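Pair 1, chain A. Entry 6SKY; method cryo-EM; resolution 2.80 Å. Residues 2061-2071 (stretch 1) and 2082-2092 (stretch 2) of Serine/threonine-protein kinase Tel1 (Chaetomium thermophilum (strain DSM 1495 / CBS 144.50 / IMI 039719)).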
# COMPACT_ATOMS: atom_id res chain seq x y z
N ASP A 2061 -21.07 7.46 -42.15
CA ASP A 2061 -22.15 6.59 -41.74
C ASP A 2061 -22.13 6.35 -40.23
O ASP A 2061 -23.18 6.29 -39.59
CB ASP A 2061 -22.08 5.27 -42.50
CG ASP A 2061 -23.35 4.45 -42.38
OD1 ASP A 2061 -24.29 4.89 -41.68
OD2 ASP A 2061 -23.41 3.37 -42.99
N GLY A 2062 -20.93 6.23 -39.66
CA GLY A 2062 -20.83 6.06 -38.22
C GLY A 2062 -21.35 7.26 -37.45
O GLY A 2062 -22.09 7.12 -36.48
N LEU A 2063 -20.96 8.46 -37.89
CA LEU A 2063 -21.44 9.68 -37.24
C LEU A 2063 -22.95 9.80 -37.32
O LEU A 2063 -23.62 10.13 -36.33
CB LEU A 2063 -20.79 10.91 -37.87
CG LEU A 2063 -19.29 11.09 -37.68
CD1 LEU A 2063 -18.78 12.17 -38.59
CD2 LEU A 2063 -18.98 11.43 -36.25
N LYS A 2064 -23.51 9.52 -38.49
CA LYS A 2064 -24.95 9.59 -38.68
C LYS A 2064 -25.69 8.62 -37.78
O LYS A 2064 -26.67 8.98 -37.12
CB LYS A 2064 -25.26 9.32 -40.15
CG LYS A 2064 -26.68 9.46 -40.58
CD LYS A 2064 -26.79 8.89 -41.97
CE LYS A 2064 -25.62 9.34 -42.83
NZ LYS A 2064 -25.28 8.35 -43.88
N ASN A 2065 -25.23 7.37 -37.73
CA ASN A 2065 -25.90 6.38 -36.89
C ASN A 2065 -25.78 6.72 -35.42
O ASN A 2065 -26.73 6.51 -34.65
CB ASN A 2065 -25.32 5.00 -37.17
CG ASN A 2065 -25.49 4.58 -38.61
OD1 ASN A 2065 -26.56 4.75 -39.19
ND2 ASN A 2065 -24.44 4.05 -39.20
N THR A 2066 -24.63 7.24 -34.99
CA THR A 2066 -24.47 7.60 -33.59
C THR A 2066 -25.42 8.73 -33.20
O THR A 2066 -26.01 8.70 -32.12
CB THR A 2066 -23.03 7.99 -33.30
OG1 THR A 2066 -22.17 6.90 -33.61
CG2 THR A 2066 -22.87 8.33 -31.86
N VAL A 2067 -25.58 9.73 -34.06
CA VAL A 2067 -26.51 10.81 -33.74
C VAL A 2067 -27.94 10.29 -33.72
O VAL A 2067 -28.74 10.67 -32.85
CB VAL A 2067 -26.35 11.97 -34.72
CG1 VAL A 2067 -27.43 12.99 -34.50
CG2 VAL A 2067 -25.03 12.61 -34.51
N ARG A 2068 -28.29 9.40 -34.65
CA ARG A 2068 -29.63 8.83 -34.64
C ARG A 2068 -29.89 8.04 -33.37
O ARG A 2068 -31.02 7.95 -32.91
CB ARG A 2068 -29.85 7.95 -35.85
CG ARG A 2068 -30.07 8.68 -37.15
CD ARG A 2068 -30.74 7.76 -38.13
NE ARG A 2068 -30.73 8.28 -39.49
CZ ARG A 2068 -29.89 7.87 -40.44
NH1 ARG A 2068 -29.96 8.39 -41.65
NH2 ARG A 2068 -28.98 6.93 -40.17
N HIS A 2069 -28.85 7.43 -32.80
CA HIS A 2069 -29.03 6.67 -31.57
C HIS A 2069 -29.13 7.59 -30.36
O HIS A 2069 -29.89 7.31 -29.43
CB HIS A 2069 -27.90 5.67 -31.39
CG HIS A 2069 -28.09 4.75 -30.23
ND1 HIS A 2069 -27.08 4.43 -29.36
CD2 HIS A 2069 -29.19 4.08 -29.80
CE1 HIS A 2069 -27.54 3.60 -28.44
NE2 HIS A 2069 -28.82 3.38 -28.68
N LEU A 2070 -28.37 8.68 -30.35
CA LEU A 2070 -28.50 9.66 -29.28
C LEU A 2070 -29.88 10.29 -29.27
O LEU A 2070 -30.40 10.65 -28.21
CB LEU A 2070 -27.45 10.75 -29.41
CG LEU A 2070 -26.01 10.49 -29.00
CD1 LEU A 2070 -25.15 11.60 -29.52
CD2 LEU A 2070 -25.91 10.43 -27.51
N SER A 2071 -30.49 10.46 -30.44
CA SER A 2071 -31.83 11.03 -30.50
C SER A 2071 -32.91 10.06 -30.07
O SER A 2071 -34.06 10.47 -29.88
CB SER A 2071 -32.14 11.52 -31.91
OG SER A 2071 -31.39 12.67 -32.22
N GLN A 2082 -20.73 7.43 -23.44
CA GLN A 2082 -20.06 6.53 -24.36
C GLN A 2082 -20.35 6.90 -25.81
O GLN A 2082 -19.45 6.89 -26.65
CB GLN A 2082 -20.48 5.09 -24.10
CG GLN A 2082 -19.83 4.47 -22.89
CD GLN A 2082 -20.45 3.14 -22.53
OE1 GLN A 2082 -21.32 2.63 -23.22
NE2 GLN A 2082 -20.00 2.57 -21.43
N GLN A 2083 -21.60 7.23 -26.12
CA GLN A 2083 -21.94 7.64 -27.48
C GLN A 2083 -21.27 8.95 -27.85
O GLN A 2083 -20.80 9.12 -28.99
CB GLN A 2083 -23.44 7.76 -27.64
CG GLN A 2083 -24.21 6.53 -27.31
CD GLN A 2083 -23.92 5.40 -28.23
OE1 GLN A 2083 -23.56 5.60 -29.38
NE2 GLN A 2083 -24.06 4.18 -27.74
N LEU A 2084 -21.22 9.90 -26.93
CA LEU A 2084 -20.53 11.15 -27.22
C LEU A 2084 -19.04 10.94 -27.43
O LEU A 2084 -18.42 11.59 -28.28
CB LEU A 2084 -20.79 12.16 -26.11
CG LEU A 2084 -22.16 12.81 -26.16
CD1 LEU A 2084 -22.42 13.55 -24.89
CD2 LEU A 2084 -22.21 13.74 -27.33
N GLY A 2085 -18.44 10.01 -26.69
CA GLY A 2085 -17.05 9.69 -26.91
C GLY A 2085 -16.80 8.98 -28.23
O GLY A 2085 -15.75 9.17 -28.84
N ALA A 2086 -17.75 8.16 -28.67
CA ALA A 2086 -17.67 7.59 -30.01
C ALA A 2086 -17.68 8.69 -31.07
O ALA A 2086 -16.93 8.62 -32.05
CB ALA A 2086 -18.82 6.62 -30.24
N LEU A 2087 -18.54 9.69 -30.90
CA LEU A 2087 -18.53 10.82 -31.82
C LEU A 2087 -17.18 11.53 -31.83
O LEU A 2087 -16.68 11.90 -32.89
CB LEU A 2087 -19.63 11.81 -31.44
CG LEU A 2087 -21.07 11.50 -31.80
CD1 LEU A 2087 -21.94 12.59 -31.26
CD2 LEU A 2087 -21.22 11.41 -33.28
N ALA A 2088 -16.59 11.73 -30.65
CA ALA A 2088 -15.29 12.40 -30.58
C ALA A 2088 -14.19 11.58 -31.25
O ALA A 2088 -13.33 12.14 -31.94
CB ALA A 2088 -14.94 12.68 -29.12
N ALA A 2089 -14.21 10.27 -31.06
CA ALA A 2089 -13.24 9.39 -31.72
C ALA A 2089 -13.37 9.44 -33.23
O ALA A 2089 -12.37 9.55 -33.95
CB ALA A 2089 -13.42 7.97 -31.21
N LEU A 2090 -14.60 9.34 -33.74
CA LEU A 2090 -14.80 9.41 -35.19
C LEU A 2090 -14.38 10.76 -35.74
O LEU A 2090 -13.87 10.84 -36.86
CB LEU A 2090 -16.25 9.13 -35.54
CG LEU A 2090 -16.75 7.70 -35.34
CD1 LEU A 2090 -18.25 7.69 -35.34
CD2 LEU A 2090 -16.24 6.83 -36.43
N THR A 2091 -14.55 11.83 -34.97
CA THR A 2091 -14.14 13.15 -35.44
C THR A 2091 -12.62 13.28 -35.50
O THR A 2091 -12.09 13.86 -36.45
CB THR A 2091 -14.75 14.23 -34.56
OG1 THR A 2091 -16.17 14.11 -34.60
CG2 THR A 2091 -14.37 15.58 -35.04
N GLU A 2092 -11.90 12.73 -34.52
CA GLU A 2092 -10.44 12.79 -34.59
C GLU A 2092 -9.91 11.93 -35.73
O GLU A 2092 -8.94 12.31 -36.42
CB GLU A 2092 -9.82 12.36 -33.27
CG GLU A 2092 -10.01 13.36 -32.14
CD GLU A 2092 -9.53 12.86 -30.79
OE1 GLU A 2092 -9.66 11.65 -30.51
OE2 GLU A 2092 -9.01 13.68 -30.00

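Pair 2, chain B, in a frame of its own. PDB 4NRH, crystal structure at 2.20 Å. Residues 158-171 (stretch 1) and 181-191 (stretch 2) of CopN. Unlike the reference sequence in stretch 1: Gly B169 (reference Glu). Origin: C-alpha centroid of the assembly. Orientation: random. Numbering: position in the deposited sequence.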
# COMPACT_ATOMS: atom_id res chain seq x y z
N VAL B 158 10.42 -8.67 -6.39
CA VAL B 158 9.78 -8.59 -7.69
C VAL B 158 8.70 -7.51 -7.72
O VAL B 158 8.59 -6.76 -8.69
CB VAL B 158 9.15 -9.95 -8.09
CG1 VAL B 158 8.35 -9.82 -9.37
CG2 VAL B 158 10.23 -11.02 -8.23
N SER B 159 7.93 -7.42 -6.65
CA SER B 159 6.89 -6.40 -6.53
C SER B 159 7.49 -5.00 -6.53
O SER B 159 6.93 -4.07 -7.11
CB SER B 159 6.06 -6.62 -5.26
OG SER B 159 6.83 -6.35 -4.10
N SER B 160 8.64 -4.86 -5.88
CA SER B 160 9.35 -3.58 -5.84
C SER B 160 9.87 -3.20 -7.22
O SER B 160 9.86 -2.02 -7.59
CB SER B 160 10.49 -3.63 -4.83
OG SER B 160 10.01 -3.81 -3.51
N PHE B 161 10.35 -4.19 -7.97
CA PHE B 161 10.79 -3.96 -9.34
C PHE B 161 9.64 -3.44 -10.20
O PHE B 161 9.82 -2.52 -11.00
CB PHE B 161 11.35 -5.24 -9.96
CG PHE B 161 11.48 -5.18 -11.45
CD1 PHE B 161 12.42 -4.36 -12.05
CD2 PHE B 161 10.65 -5.93 -12.26
CE1 PHE B 161 12.53 -4.29 -13.43
CE2 PHE B 161 10.75 -5.87 -13.64
CZ PHE B 161 11.70 -5.05 -14.22
N LEU B 162 8.46 -4.04 -10.02
CA LEU B 162 7.27 -3.64 -10.76
C LEU B 162 6.90 -2.20 -10.45
O LEU B 162 6.56 -1.43 -11.35
CB LEU B 162 6.11 -4.58 -10.43
CG LEU B 162 6.23 -6.02 -10.93
CD1 LEU B 162 4.99 -6.82 -10.55
CD2 LEU B 162 6.46 -6.06 -12.43
N MET B 163 6.96 -1.84 -9.17
CA MET B 163 6.66 -0.48 -8.73
C MET B 163 7.66 0.52 -9.30
O MET B 163 7.29 1.62 -9.72
CB MET B 163 6.64 -0.39 -7.21
CG MET B 163 5.50 -1.15 -6.55
SD MET B 163 3.90 -0.40 -6.88
CE MET B 163 4.09 1.18 -6.07
N LYS B 164 8.93 0.13 -9.30
CA LYS B 164 10.00 0.99 -9.81
C LYS B 164 9.82 1.24 -11.31
O LYS B 164 9.99 2.36 -11.78
CB LYS B 164 11.36 0.36 -9.54
CG LYS B 164 12.53 1.07 -10.21
CD LYS B 164 12.79 2.42 -9.57
CE LYS B 164 13.99 3.11 -10.21
NZ LYS B 164 14.26 4.44 -9.58
N GLY B 165 9.47 0.18 -12.04
CA GLY B 165 9.22 0.29 -13.46
C GLY B 165 8.03 1.18 -13.78
O GLY B 165 8.09 1.99 -14.70
N MET B 166 6.95 1.02 -13.02
CA MET B 166 5.73 1.79 -13.25
C MET B 166 5.93 3.26 -12.88
O MET B 166 5.36 4.15 -13.52
CB MET B 166 4.56 1.19 -12.47
CG MET B 166 4.02 -0.10 -13.07
SD MET B 166 2.71 -0.87 -12.11
CE MET B 166 3.47 -0.93 -10.49
N ALA B 167 6.73 3.50 -11.85
CA ALA B 167 7.08 4.86 -11.46
C ALA B 167 7.85 5.54 -12.59
O ALA B 167 7.69 6.74 -12.83
CB ALA B 167 7.90 4.86 -10.18
N THR B 168 8.69 4.77 -13.26
CA THR B 168 9.45 5.26 -14.41
C THR B 168 8.50 5.56 -15.56
O THR B 168 8.65 6.57 -16.25
CB THR B 168 10.52 4.24 -14.86
OG1 THR B 168 11.47 4.04 -13.81
CG2 THR B 168 11.25 4.74 -16.10
N GLY B 169 7.52 4.69 -15.75
CA GLY B 169 6.54 4.85 -16.80
C GLY B 169 5.66 6.07 -16.63
O GLY B 169 5.13 6.61 -17.60
N LEU B 170 5.50 6.52 -15.38
CA LEU B 170 4.69 7.70 -15.10
C LEU B 170 5.40 8.98 -15.51
O LEU B 170 4.77 9.92 -15.99
CB LEU B 170 4.33 7.76 -13.61
CG LEU B 170 3.09 7.00 -13.16
CD1 LEU B 170 2.82 7.26 -11.68
CD2 LEU B 170 1.88 7.39 -14.00
N LYS B 171 6.72 9.01 -15.32
CA LYS B 171 7.52 10.16 -15.70
C LYS B 171 7.55 10.35 -17.21
O LYS B 171 7.29 11.44 -17.71
CB LYS B 171 8.95 10.01 -15.16
CG LYS B 171 9.08 10.27 -13.67
CD LYS B 171 10.54 10.46 -13.27
CE LYS B 171 11.07 11.81 -13.72
NZ LYS B 171 10.43 12.93 -12.99
N GLN B 181 -3.95 4.13 -16.27
CA GLN B 181 -3.80 2.69 -16.10
C GLN B 181 -2.64 2.35 -15.17
O GLN B 181 -2.75 1.46 -14.33
CB GLN B 181 -3.60 1.99 -17.44
CG GLN B 181 -3.39 0.50 -17.32
CD GLN B 181 -4.56 -0.19 -16.63
OE1 GLN B 181 -5.69 -0.18 -17.14
NE2 GLN B 181 -4.30 -0.79 -15.48
N LEU B 182 -1.53 3.06 -15.33
CA LEU B 182 -0.36 2.86 -14.48
C LEU B 182 -0.71 3.16 -13.03
O LEU B 182 -0.26 2.48 -12.12
CB LEU B 182 0.80 3.73 -14.94
CG LEU B 182 1.55 3.28 -16.20
CD1 LEU B 182 2.63 4.29 -16.57
CD2 LEU B 182 2.14 1.90 -16.00
N GLN B 183 -1.54 4.19 -12.83
CA GLN B 183 -1.99 4.58 -11.50
C GLN B 183 -2.75 3.45 -10.82
O GLN B 183 -2.49 3.11 -9.67
CB GLN B 183 -2.87 5.82 -11.58
CG GLN B 183 -2.22 7.09 -11.04
CD GLN B 183 -3.15 8.28 -11.12
OE1 GLN B 183 -3.79 8.52 -12.14
NE2 GLN B 183 -3.22 9.05 -10.03
N VAL B 184 -3.69 2.86 -11.56
CA VAL B 184 -4.48 1.74 -11.05
C VAL B 184 -3.58 0.52 -10.83
O VAL B 184 -3.74 -0.20 -9.84
CB VAL B 184 -5.61 1.37 -12.03
CG1 VAL B 184 -6.36 0.13 -11.54
CG2 VAL B 184 -6.57 2.54 -12.19
N LEU B 185 -2.64 0.31 -11.74
CA LEU B 185 -1.70 -0.80 -11.64
C LEU B 185 -0.83 -0.69 -10.38
O LEU B 185 -0.58 -1.68 -9.70
CB LEU B 185 -0.82 -0.87 -12.89
CG LEU B 185 -0.86 -2.16 -13.72
CD1 LEU B 185 -1.95 -3.10 -13.24
CD2 LEU B 185 -1.04 -1.82 -15.19
N MET B 186 -0.38 0.53 -10.09
CA MET B 186 0.44 0.77 -8.91
C MET B 186 -0.37 0.55 -7.64
O MET B 186 0.14 0.02 -6.66
CB MET B 186 1.03 2.19 -8.94
CG MET B 186 2.04 2.41 -10.05
SD MET B 186 2.76 4.07 -10.08
CE MET B 186 3.96 3.94 -8.76
N THR B 187 -1.63 0.98 -7.66
CA THR B 187 -2.53 0.76 -6.54
C THR B 187 -2.72 -0.73 -6.27
O THR B 187 -2.64 -1.18 -5.12
CB THR B 187 -3.91 1.41 -6.78
OG1 THR B 187 -3.76 2.84 -6.87
CG2 THR B 187 -4.87 1.08 -5.65
N GLU B 188 -2.97 -1.49 -7.33
CA GLU B 188 -3.15 -2.93 -7.22
C GLU B 188 -1.88 -3.63 -6.76
O GLU B 188 -1.93 -4.60 -6.01
CB GLU B 188 -3.61 -3.52 -8.57
CG GLU B 188 -5.01 -3.10 -9.00
CD GLU B 188 -6.08 -3.47 -7.98
OE1 GLU B 188 -5.90 -4.48 -7.26
OE2 GLU B 188 -7.10 -2.75 -7.91
N THR B 189 -0.73 -3.13 -7.21
CA THR B 189 0.55 -3.71 -6.84
C THR B 189 0.87 -3.41 -5.37
O THR B 189 1.46 -4.24 -4.67
CB THR B 189 1.69 -3.20 -7.74
OG1 THR B 189 1.38 -3.48 -9.11
CG2 THR B 189 3.01 -3.87 -7.38
N ARG B 190 0.48 -2.23 -4.91
CA ARG B 190 0.59 -1.88 -3.50
C ARG B 190 -0.27 -2.82 -2.65
O ARG B 190 0.13 -3.23 -1.56
CB ARG B 190 0.20 -0.42 -3.25
CG ARG B 190 1.24 0.58 -3.74
CD ARG B 190 0.84 2.00 -3.38
NE ARG B 190 1.90 2.96 -3.68
CZ ARG B 190 1.85 3.84 -4.67
NH1 ARG B 190 0.80 3.89 -5.47
NH2 ARG B 190 2.87 4.67 -4.87
N ASN B 191 -1.46 -3.14 -3.15
CA ASN B 191 -2.33 -4.09 -2.49
C ASN B 191 -1.71 -5.48 -2.46
O ASN B 191 -1.88 -6.23 -1.50
CB ASN B 191 -3.70 -4.14 -3.18
CG ASN B 191 -4.48 -2.85 -3.01
OD1 ASN B 191 -4.13 -2.00 -2.19
ND2 ASN B 191 -5.54 -2.70 -3.79

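Pair 1 and pair 2 are each two antiparallel helices of one chain. The axes approach to 9.9 Å in both, and the N-to-C directions differ by 163° in pair 1 and 160° in pair 2. Superposing N, CA and C of 14 central residues gives an RMSD of 0.2 Å, so differences in packing must come from the side chains. The buried surface is similar, 503 Å² in pair 1 and 567 Å² in pair 2, and no hydrogen bond crosses either interface.

The clearest equivalence is Leu A2087 with Met B186, whose side-chain centres lie 0.6 Å apart. Each is a knob in a hole of four residues: Leu A2087 sits among Leu A2063, Thr A2066, Val A2067 and Leu A2070, and Met B186 among the matching Met B163, Met B166, Ala B167 and Leu B170. The smaller Ala B167 still lies within reach of the knob because methionine is long: its CB is 4.3 Å from Met B186 CE, while Val A2067 CG2 is 4.2 Å from Leu A2087 CD2. Leu A2070 and Leu B170 keep the same residue and the same m, t rotamer; Leu A2070 CD1 is 3.8 Å from Leu A2087 CD1, and Leu B170 CD1 is 3.6 Å from Met B186 SD.

Thr A2066 and Met B166 both point toward the opposite helix but fill the space differently. Thr A2066 is short; its CG2 lies 3.6 Å from Leu A2087 CG, and its OG1 donates to Gly A2062 O at 2.9 Å, a bond within its own helix. Met B166 extends far enough to be a second knob, among Leu B182, Leu B185, Met B186 and Thr B189, with SD 3.6 Å from Leu B185 CB. At the position of Leu B185, pair 1 has Ala A2086, whose side chain comes no nearer than 4.7 Å to the other helix.

Bulk also changes sides between matched positions. Gly A2062, equivalent to Leu B162, faces Leu A2090, whose CD1 is 3.8 Å from Gly A2062 C; an ideal CB on the glycine would lie 3.3 Å from that methyl. Pair 2 places Thr B189 opposite instead, and its CG2 stays 4.4 Å from Leu B162 CB. At the other end, His A2069 matches Gly B169, which differs from the reference sequence. The histidine meets Gln A2083 edge-on, ND1 to NE2 at 3.4 Å, without a hydrogen bond, whereas Leu B182 CD1 approaches Gly B169 C to 3.5 Å.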